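Local atomic coordinates of 24-sterol C-methyltransferase (Haloferax volcanii, PDB entry 6F5Z), a protein that is probably an S-adenosylmethionine-dependent methyltransferase that works in complex with the activator protein Trm112. Residues K17-E20 with D21-W24; H29-A32 with R33-V36; G67-S71 with P72-Q76; A208-E211 with R212-F216. All coordinates share one frame; numbering follows the deposited sequence.

Contact 1: K17-E20 with D21-W24; sequences KGME and DRHW. With SAH (S-adenosyl-L-homocysteine), chain G.
Met19 and His23 lie side by side on one face of helix 16-33 and point the same way, into the S-adenosyl-L-homocysteine (SAH) pocket. Met19 CB is 3.9 Å from His23 CE1. The Met19 sulfur sits obliquely to the imidazole, 5.2 Å from the ring centroid. In His23, CG is anti to the carbonyl carbon (chi1 -63°). This lays the ring against the previous turn, with Met19 O over one face. ND1 then points out of the ring edge to SAH OXT, in the ring plane, at 2.8 Å and a nearly straight 169°. Met19 SD approaches the ligand sulfur, SAH SD, at 3.6 Å.

Arg22 folds back along the helix. Its guanidinium has Gly18 O and Met19 CA over the same face, and Arg22 NH1 comes within 3.6 Å of Met19 CG. On another side of the helix Lys17 NZ forms a salt bridge with Glu20 OE1 (2.8 Å), reached from above the carboxylate plane. The same Glu20 oxygen is hydrogen-bonded by Ser49.

The chemistry is split between two ends of the ligand's amino acid part. A histidine N-H binds the carboxylate, and a methionine thioether packs near the sulfur that carries the methyl group in S-adenosylmethionine.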
# COMPACT_ATOMS: atom_id res chain seq x y z
N LYS B 17 -15.27 13.12 19.92
CA LYS B 17 -15.95 11.86 19.63
C LYS B 17 -16.73 11.98 18.33
O LYS B 17 -16.87 11.00 17.61
CB LYS B 17 -16.88 11.43 20.79
CG LYS B 17 -16.14 10.97 22.06
CD LYS B 17 -15.07 9.87 21.83
CE LYS B 17 -15.62 8.46 21.73
NZ LYS B 17 -14.51 7.46 21.70
N GLY B 18 -17.28 13.17 18.05
CA GLY B 18 -18.01 13.41 16.80
C GLY B 18 -17.07 13.30 15.60
O GLY B 18 -17.41 12.67 14.60
N MET B 19 -15.84 13.86 15.73
CA MET B 19 -14.84 13.74 14.66
C MET B 19 -14.50 12.26 14.49
O MET B 19 -14.44 11.77 13.36
CB MET B 19 -13.55 14.48 15.02
CG MET B 19 -13.64 15.94 14.79
SD MET B 19 -11.96 16.64 14.75
CE MET B 19 -11.43 16.42 16.44
N GLU B 20 -14.31 11.53 15.60
CA GLU B 20 -13.99 10.10 15.53
C GLU B 20 -15.08 9.37 14.78
O GLU B 20 -14.79 8.58 13.87
CB GLU B 20 -13.82 9.56 16.97
CG GLU B 20 -13.87 8.05 17.06
CD GLU B 20 -13.74 7.48 18.46
OE1 GLU B 20 -13.20 8.18 19.36
OE2 GLU B 20 -14.10 6.29 18.63
N ASP B 21 -16.35 9.62 15.15
CA ASP B 21 -17.43 8.87 14.50
C ASP B 21 -17.51 9.10 13.00
O ASP B 21 -17.76 8.15 12.24
CB ASP B 21 -18.78 9.18 15.18
CG ASP B 21 -18.88 8.65 16.61
OD1 ASP B 21 -18.18 7.67 16.94
OD2 ASP B 21 -19.68 9.23 17.40
N ARG B 22 -17.25 10.34 12.57
CA ARG B 22 -17.29 10.66 11.13
C ARG B 22 -16.04 10.09 10.42
O ARG B 22 -16.16 9.43 9.39
CB ARG B 22 -17.32 12.18 10.91
CG ARG B 22 -18.63 12.83 11.39
CD ARG B 22 -18.78 14.29 10.96
NE ARG B 22 -17.76 15.16 11.54
CZ ARG B 22 -17.82 15.71 12.75
NH1 ARG B 22 -16.84 16.49 13.19
NH2 ARG B 22 -18.86 15.48 13.54
N HIS B 23 -14.86 10.34 11.00
CA HIS B 23 -13.61 9.93 10.36
C HIS B 23 -13.43 8.43 10.32
O HIS B 23 -12.81 7.90 9.38
CB HIS B 23 -12.43 10.61 11.05
CG HIS B 23 -12.52 12.09 10.88
ND1 HIS B 23 -11.92 12.96 11.77
CD2 HIS B 23 -13.20 12.82 9.96
CE1 HIS B 23 -12.23 14.18 11.35
NE2 HIS B 23 -12.99 14.15 10.26
N TRP B 24 -14.00 7.71 11.32
CA TRP B 24 -13.90 6.25 11.33
C TRP B 24 -14.46 5.62 10.07
O TRP B 24 -14.00 4.55 9.65
CB TRP B 24 -14.70 5.70 12.53
CG TRP B 24 -14.66 4.20 12.65
CD1 TRP B 24 -15.71 3.33 12.54
CD2 TRP B 24 -13.51 3.41 12.96
NE1 TRP B 24 -15.29 2.04 12.77
CE2 TRP B 24 -13.94 2.06 13.05
CE3 TRP B 24 -12.15 3.70 13.21
CZ2 TRP B 24 -13.04 1.01 13.32
CZ3 TRP B 24 -11.27 2.67 13.47
CH2 TRP B 24 -11.71 1.34 13.51
N SAH G . -6.93 12.29 13.80
CA SAH G . -8.17 12.73 14.49
CB SAH G . -8.27 14.29 14.72
CG SAH G . -8.34 15.08 13.41
SD SAH G . -8.47 16.87 13.75
C SAH G . -9.45 12.25 13.75
O SAH G . -9.23 11.53 12.69
OXT SAH G . -10.56 12.52 14.16
C5' SAH G . -6.76 17.44 13.65
C4' SAH G . -5.95 17.17 14.90
O4' SAH G . -4.58 17.56 14.64
C3' SAH G . -6.43 18.01 16.09
O3' SAH G . -6.63 17.23 17.27
C2' SAH G . -5.39 19.13 16.18
O2' SAH G . -5.20 19.67 17.49
C1' SAH G . -4.13 18.44 15.66
N9 SAH G . -3.14 19.34 15.08
C8 SAH G . -3.34 20.24 14.06
N7 SAH G . -2.26 20.89 13.70
C5 SAH G . -1.27 20.38 14.53
C6 SAH G . 0.11 20.65 14.66
N6 SAH G . 0.76 21.58 13.94
N1 SAH G . 0.80 19.97 15.60
C2 SAH G . 0.15 19.09 16.37
N3 SAH G . -1.14 18.75 16.35
C4 SAH G . -1.80 19.43 15.39

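Contact 2: H29-A32 with R33-V36; sequences HALA and RMPV
Leu31 and Met34 lie side by side where helix 16-33 runs out into a loop. Leu31 CD2 is 4.2 Å from Met34 SD, and both side chains point the same way. This is the packed part of the contact. Met34 CB and CG also rest against Leu31 O, with CB at 3.5 Å.

The backbone here makes tight closing turns. Arg33 N donates to Ala30 O and Met34 N donates to Leu31 O, both at 3.1 Å. Each bond spans three residues, a tighter turn than the four-residue bonds of a regular alpha-helix. Beyond Met34, Pro35 is the centre of an inverse gamma turn, closed by a weak bond from Val36 N to Met34 O.

The solvent side is that of His29 and Ala32, which are both exposed. The His29 ring leads away from Arg33. Arg33 is itself buried, and its CG stands 3.4 Å from His29 O. CG is anti to the carbonyl carbon (chi1 -69°), and the chain then runs extended to NE. A water fills in between. It donates to His29 O at 2.7 Å and accepts from Arg33 NE at 3.1 Å, lying in the guanidinium plane. Arg33 NH1 forms salt bridges with Glu181 and Asp183 of strand 178-185.

Arg33 and Pro35 reach a second subunit, another copy of this protein, where they pack on its Arg33 and Ala180. Within the chain, Ala30, Leu31 and Met34 cover Trp108 of strand 104-110. Leu31 also packs on helix 51-60, and Pro35 rests on strand 134-140.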
# COMPACT_ATOMS: atom_id res chain seq x y z
N HIS B 29 -10.80 1.62 7.13
CA HIS B 29 -10.27 0.90 5.98
C HIS B 29 -8.80 1.17 5.81
O HIS B 29 -8.04 0.27 5.46
CB HIS B 29 -11.00 1.30 4.69
CG HIS B 29 -12.43 0.86 4.69
ND1 HIS B 29 -12.78 -0.47 4.77
CD2 HIS B 29 -13.56 1.61 4.64
CE1 HIS B 29 -14.10 -0.51 4.71
NE2 HIS B 29 -14.62 0.72 4.66
N ALA B 30 -8.38 2.43 6.04
CA ALA B 30 -6.96 2.76 5.90
C ALA B 30 -6.15 2.06 7.00
O ALA B 30 -5.08 1.50 6.73
CB ALA B 30 -6.76 4.27 6.00
N LEU B 31 -6.66 2.04 8.24
CA LEU B 31 -5.95 1.39 9.35
C LEU B 31 -5.79 -0.09 9.08
O LEU B 31 -4.74 -0.68 9.39
CB LEU B 31 -6.72 1.58 10.67
CG LEU B 31 -6.67 3.01 11.16
CD1 LEU B 31 -7.81 3.30 12.19
CD2 LEU B 31 -5.32 3.34 11.79
N ALA B 32 -6.82 -0.71 8.46
CA ALA B 32 -6.77 -2.15 8.22
C ALA B 32 -5.67 -2.52 7.24
O ALA B 32 -5.28 -3.70 7.22
CB ALA B 32 -8.10 -2.66 7.70
N ARG B 33 -5.18 -1.56 6.44
CA ARG B 33 -4.16 -1.83 5.43
C ARG B 33 -2.77 -1.83 6.07
O ARG B 33 -1.82 -2.32 5.42
CB ARG B 33 -4.20 -0.73 4.33
CG ARG B 33 -5.44 -0.83 3.50
CD ARG B 33 -5.56 0.26 2.46
NE ARG B 33 -6.90 0.27 1.87
CZ ARG B 33 -7.21 0.89 0.74
NH1 ARG B 33 -6.29 1.55 0.05
NH2 ARG B 33 -8.47 0.88 0.30
N MET B 34 -2.60 -1.18 7.26
CA MET B 34 -1.26 -0.99 7.82
C MET B 34 -0.58 -2.31 8.10
O MET B 34 -1.18 -3.19 8.71
CB MET B 34 -1.29 -0.10 9.06
CG MET B 34 -1.74 1.27 8.73
SD MET B 34 -1.62 2.38 10.17
CE MET B 34 0.19 2.64 10.28
N PRO B 35 0.70 -2.44 7.67
CA PRO B 35 1.40 -3.73 7.82
C PRO B 35 2.04 -3.89 9.20
O PRO B 35 3.24 -4.15 9.34
CB PRO B 35 2.48 -3.62 6.74
CG PRO B 35 2.82 -2.21 6.74
CD PRO B 35 1.53 -1.45 6.93
N VAL B 36 1.22 -3.70 10.23
CA VAL B 36 1.68 -3.80 11.62
C VAL B 36 1.97 -5.23 11.99
O VAL B 36 1.15 -6.12 11.71
CB VAL B 36 0.53 -3.26 12.52
CG1 VAL B 36 0.79 -3.57 14.00
CG2 VAL B 36 0.34 -1.77 12.31
O HOH W 1 -8.87 -1.50 3.53

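Contact 3: G67-S71 with P72-Q76; sequences GLDGS and PEMVQ. With SAH (S-adenosyl-L-homocysteine), chain G.
Asp69 CB meets Val75 CG1 at 3.6 Å where strand 64-69 turns into helix 72-80. This is part of a beta-alpha-beta unit of the Rossmann-like methyltransferase fold. The aspartate can be followed outward from that touch. Its CG is anti to the backbone N (chi1 -154°), which carries the carboxylate to the ribose of S-adenosyl-L-homocysteine (SAH). Asp69 OD1 accepts from SAH O2' at 2.6 Å. The same oxygen takes Ser71 N through its anti lone pair, an Asx turn. Asp69 OD2 accepts from SAH O3' at 2.7 Å and from the backbone N of Gly48. The carboxylate is thus gripped at both oxygens while it holds the two ribose hydroxyls, an acid at the strand end as in many Rossmann-like methyltransferases.

Ser71 is the N-cap of the helix. Its OG accepts from Met74 N at 3.1 Å and is also hydrogen-bonded to Asp8 of helix 3-11. Ser71 O receives Val75 N. Val75 packs on Ile50 of the UPF0434 family protein chain as well. Met74 turns its bent side chain to the ribose, and its terminal methyl, CE, stands 3.4 Å from SAH O3'.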
# COMPACT_ATOMS: atom_id res chain seq x y z
N GLY B 67 0.25 9.12 20.93
CA GLY B 67 -0.71 10.01 20.29
C GLY B 67 -0.28 11.44 20.56
O GLY B 67 -0.33 11.90 21.71
N LEU B 68 0.24 12.10 19.53
CA LEU B 68 0.78 13.45 19.64
C LEU B 68 -0.30 14.44 19.17
O LEU B 68 -0.97 14.22 18.15
CB LEU B 68 2.05 13.57 18.77
CG LEU B 68 2.72 14.96 18.73
CD1 LEU B 68 4.21 14.83 18.58
CD2 LEU B 68 2.23 15.81 17.51
N ASP B 69 -0.48 15.55 19.92
CA ASP B 69 -1.46 16.56 19.52
C ASP B 69 -1.00 17.89 20.05
O ASP B 69 -0.35 17.96 21.09
CB ASP B 69 -2.87 16.22 20.02
CG ASP B 69 -3.91 16.84 19.13
OD1 ASP B 69 -4.18 18.06 19.29
OD2 ASP B 69 -4.43 16.13 18.26
N GLY B 70 -1.26 18.94 19.31
CA GLY B 70 -0.87 20.28 19.76
C GLY B 70 -1.87 20.89 20.74
O GLY B 70 -1.62 21.98 21.27
N SER B 71 -3.03 20.23 20.94
CA SER B 71 -4.07 20.66 21.87
C SER B 71 -3.98 19.87 23.18
O SER B 71 -4.31 18.68 23.20
CB SER B 71 -5.46 20.50 21.25
OG SER B 71 -6.48 20.56 22.24
N PRO B 72 -3.60 20.52 24.31
CA PRO B 72 -3.54 19.79 25.59
C PRO B 72 -4.88 19.19 26.00
O PRO B 72 -4.90 18.07 26.53
CB PRO B 72 -3.06 20.86 26.60
CG PRO B 72 -2.34 21.88 25.73
CD PRO B 72 -3.13 21.91 24.46
N GLU B 73 -6.00 19.87 25.72
CA GLU B 73 -7.36 19.37 26.02
C GLU B 73 -7.66 18.09 25.22
O GLU B 73 -8.26 17.14 25.73
CB GLU B 73 -8.42 20.44 25.71
CG GLU B 73 -8.46 21.59 26.71
CD GLU B 73 -7.57 22.79 26.43
OE1 GLU B 73 -7.96 23.90 26.86
OE2 GLU B 73 -6.50 22.64 25.80
N MET B 74 -7.22 18.08 23.94
CA MET B 74 -7.43 16.93 23.08
C MET B 74 -6.74 15.67 23.65
O MET B 74 -7.38 14.61 23.72
CB MET B 74 -6.91 17.21 21.67
CG MET B 74 -7.50 16.34 20.64
SD MET B 74 -9.28 16.54 20.30
CE MET B 74 -9.28 18.05 19.27
N VAL B 75 -5.46 15.79 24.04
CA VAL B 75 -4.78 14.60 24.56
C VAL B 75 -5.25 14.22 25.97
O VAL B 75 -5.24 13.04 26.28
CB VAL B 75 -3.26 14.59 24.44
CG1 VAL B 75 -2.83 14.22 23.02
CG2 VAL B 75 -2.66 15.92 24.89
N GLN B 76 -5.75 15.20 26.77
CA GLN B 76 -6.36 14.87 28.07
C GLN B 76 -7.57 13.99 27.79
O GLN B 76 -7.73 12.94 28.43
CB GLN B 76 -6.81 16.15 28.81
CG GLN B 76 -5.67 16.90 29.49
CD GLN B 76 -6.08 18.30 29.90
OE1 GLN B 76 -7.22 18.57 30.31
NE2 GLN B 76 -5.14 19.24 29.79
N SAH G . -6.93 12.29 13.80
CA SAH G . -8.17 12.73 14.49
CB SAH G . -8.27 14.29 14.72
CG SAH G . -8.34 15.08 13.41
SD SAH G . -8.47 16.87 13.75
C SAH G . -9.45 12.25 13.75
O SAH G . -9.23 11.53 12.69
OXT SAH G . -10.56 12.52 14.16
C5' SAH G . -6.76 17.44 13.65
C4' SAH G . -5.95 17.17 14.90
O4' SAH G . -4.58 17.56 14.64
C3' SAH G . -6.43 18.01 16.09
O3' SAH G . -6.63 17.23 17.27
C2' SAH G . -5.39 19.13 16.18
O2' SAH G . -5.20 19.67 17.49
C1' SAH G . -4.13 18.44 15.66
N9 SAH G . -3.14 19.34 15.08
C8 SAH G . -3.34 20.24 14.06
N7 SAH G . -2.26 20.89 13.70
C5 SAH G . -1.27 20.38 14.53
C6 SAH G . 0.11 20.65 14.66
N6 SAH G . 0.76 21.58 13.94
N1 SAH G . 0.80 19.97 15.60
C2 SAH G . 0.15 19.09 16.37
N3 SAH G . -1.14 18.75 16.35
C4 SAH G . -1.80 19.43 15.39

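Contact 4: A208-E211 with R212-F216; sequences AMVE and RYRTF
A wider pi-type turn at 212-216 ends helix 206-216. Arg212 N, Tyr213 N and Arg214 N still donate four residues back, to Ala208 O, Met209 O and Val210 O. Phe216 N reaches five residues back, to Glu211 O, at 2.8 Å and an angle of 172°. Thr215 N is shared in the changeover, with only weak bonds to Val210 O and Glu211 O.

Phe216, five residues on, lies against Glu211. Glu211 CG is anti to its own N (chi1 -173°), and the chain runs on extended across the ring. CG makes a CH-pi contact over one face, 3.8 Å from the Phe216 ring centroid. Beyond it Glu211 CD is 3.5 Å from Phe216 CZ, and the carboxylate and ring planes are only 19° apart.

Met209 CG meets the edge of Tyr213 in the ring plane, 3.8 Å from its CD2. One face of that tyrosine has Arg212 CG over its centre, at 3.5 Å above the plane. The Val210 and Arg214 side chains cross at about a right angle, Val210 CG1 lying 4.1 Å from Arg214 CB.

Around the helix, Arg214 donates to carbonyls of Asp187 and Ile190, in the chain after strand 178-185. Phe216 meets His148 and Tyr143 in the loops, and strand 218-224 follows directly.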
# COMPACT_ATOMS: atom_id res chain seq x y z
N ALA B 208 -23.67 16.45 -5.61
CA ALA B 208 -22.43 16.93 -4.99
C ALA B 208 -22.09 16.12 -3.75
O ALA B 208 -20.92 15.79 -3.52
CB ALA B 208 -22.57 18.42 -4.65
N MET B 209 -23.09 15.77 -2.96
CA MET B 209 -22.86 14.99 -1.74
C MET B 209 -22.37 13.59 -2.13
O MET B 209 -21.43 13.06 -1.50
CB MET B 209 -24.14 14.91 -0.90
CG MET B 209 -23.86 14.37 0.48
SD MET B 209 -25.37 14.44 1.49
CE MET B 209 -24.63 13.97 3.10
N VAL B 210 -22.99 12.97 -3.15
CA VAL B 210 -22.58 11.63 -3.58
C VAL B 210 -21.13 11.72 -4.05
O VAL B 210 -20.33 10.86 -3.68
CB VAL B 210 -23.50 11.09 -4.70
CG1 VAL B 210 -22.92 9.82 -5.33
CG2 VAL B 210 -24.89 10.81 -4.16
N GLU B 211 -20.79 12.73 -4.86
CA GLU B 211 -19.43 12.88 -5.38
C GLU B 211 -18.43 13.03 -4.22
O GLU B 211 -17.41 12.33 -4.19
CB GLU B 211 -19.35 14.09 -6.32
CG GLU B 211 -18.02 14.20 -7.02
CD GLU B 211 -17.96 15.42 -7.92
OE1 GLU B 211 -18.21 16.55 -7.42
OE2 GLU B 211 -17.73 15.23 -9.13
N ARG B 212 -18.76 13.85 -3.22
CA ARG B 212 -17.88 14.07 -2.07
C ARG B 212 -17.56 12.75 -1.36
O ARG B 212 -16.39 12.46 -1.07
CB ARG B 212 -18.51 15.05 -1.04
CG ARG B 212 -17.85 15.04 0.35
CD ARG B 212 -16.40 15.52 0.31
NE ARG B 212 -15.85 15.43 1.67
CZ ARG B 212 -15.29 14.33 2.17
NH1 ARG B 212 -15.15 13.24 1.42
NH2 ARG B 212 -14.87 14.31 3.43
N TYR B 213 -18.60 11.98 -1.03
CA TYR B 213 -18.41 10.82 -0.17
C TYR B 213 -18.22 9.51 -0.87
O TYR B 213 -17.42 8.70 -0.39
CB TYR B 213 -19.57 10.74 0.87
CG TYR B 213 -19.56 11.92 1.82
CD1 TYR B 213 -18.55 12.08 2.77
CD2 TYR B 213 -20.58 12.88 1.80
CE1 TYR B 213 -18.51 13.19 3.61
CE2 TYR B 213 -20.55 13.98 2.66
CZ TYR B 213 -19.52 14.12 3.57
OH TYR B 213 -19.46 15.19 4.43
N ARG B 214 -19.02 9.22 -1.92
CA ARG B 214 -18.95 7.91 -2.57
C ARG B 214 -17.87 7.90 -3.64
O ARG B 214 -17.32 6.82 -3.88
CB ARG B 214 -20.32 7.51 -3.19
CG ARG B 214 -21.51 7.55 -2.21
CD ARG B 214 -21.38 6.65 -0.99
NE ARG B 214 -22.70 6.42 -0.40
CZ ARG B 214 -23.13 6.91 0.77
NH1 ARG B 214 -22.32 7.65 1.54
NH2 ARG B 214 -24.38 6.69 1.16
N THR B 215 -17.53 9.06 -4.25
CA THR B 215 -16.56 9.10 -5.35
C THR B 215 -15.19 9.53 -4.88
O THR B 215 -14.23 8.80 -5.10
CB THR B 215 -17.10 9.98 -6.49
OG1 THR B 215 -18.37 9.47 -6.92
CG2 THR B 215 -16.16 10.03 -7.69
N PHE B 216 -15.07 10.74 -4.32
CA PHE B 216 -13.76 11.26 -3.88
C PHE B 216 -13.32 10.61 -2.57
O PHE B 216 -12.23 10.05 -2.46
CB PHE B 216 -13.82 12.79 -3.68
CG PHE B 216 -14.11 13.61 -4.92
CD1 PHE B 216 -13.79 13.13 -6.18
CD2 PHE B 216 -14.76 14.84 -4.83
CE1 PHE B 216 -14.02 13.89 -7.33
CE2 PHE B 216 -14.95 15.63 -5.98
CZ PHE B 216 -14.58 15.15 -7.22

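The four contacts follow one another along the chain without overlap. Contacts 1 and 2 share helix 16-33, with centres about 18 Å apart, and meet where Trp24 CZ3 lies 3.7 Å from Leu31 CD1. Contact 3 links strand 64-69 to helix 72-80. It touches contact 1 through two methionine methyls, Met19 CE and Met74 CE, 3.9 Å apart. Contacts 1 and 3 grip the ligand from helix 16-33 and from the end of strand 64-69, while contacts 2 and 4 lie away from it. Contact 2 instead faces the second subunit. Contact 4, on helix 206-216, lies across the chain's centre from contact 3, about 31 Å between centres, and touches none of the others.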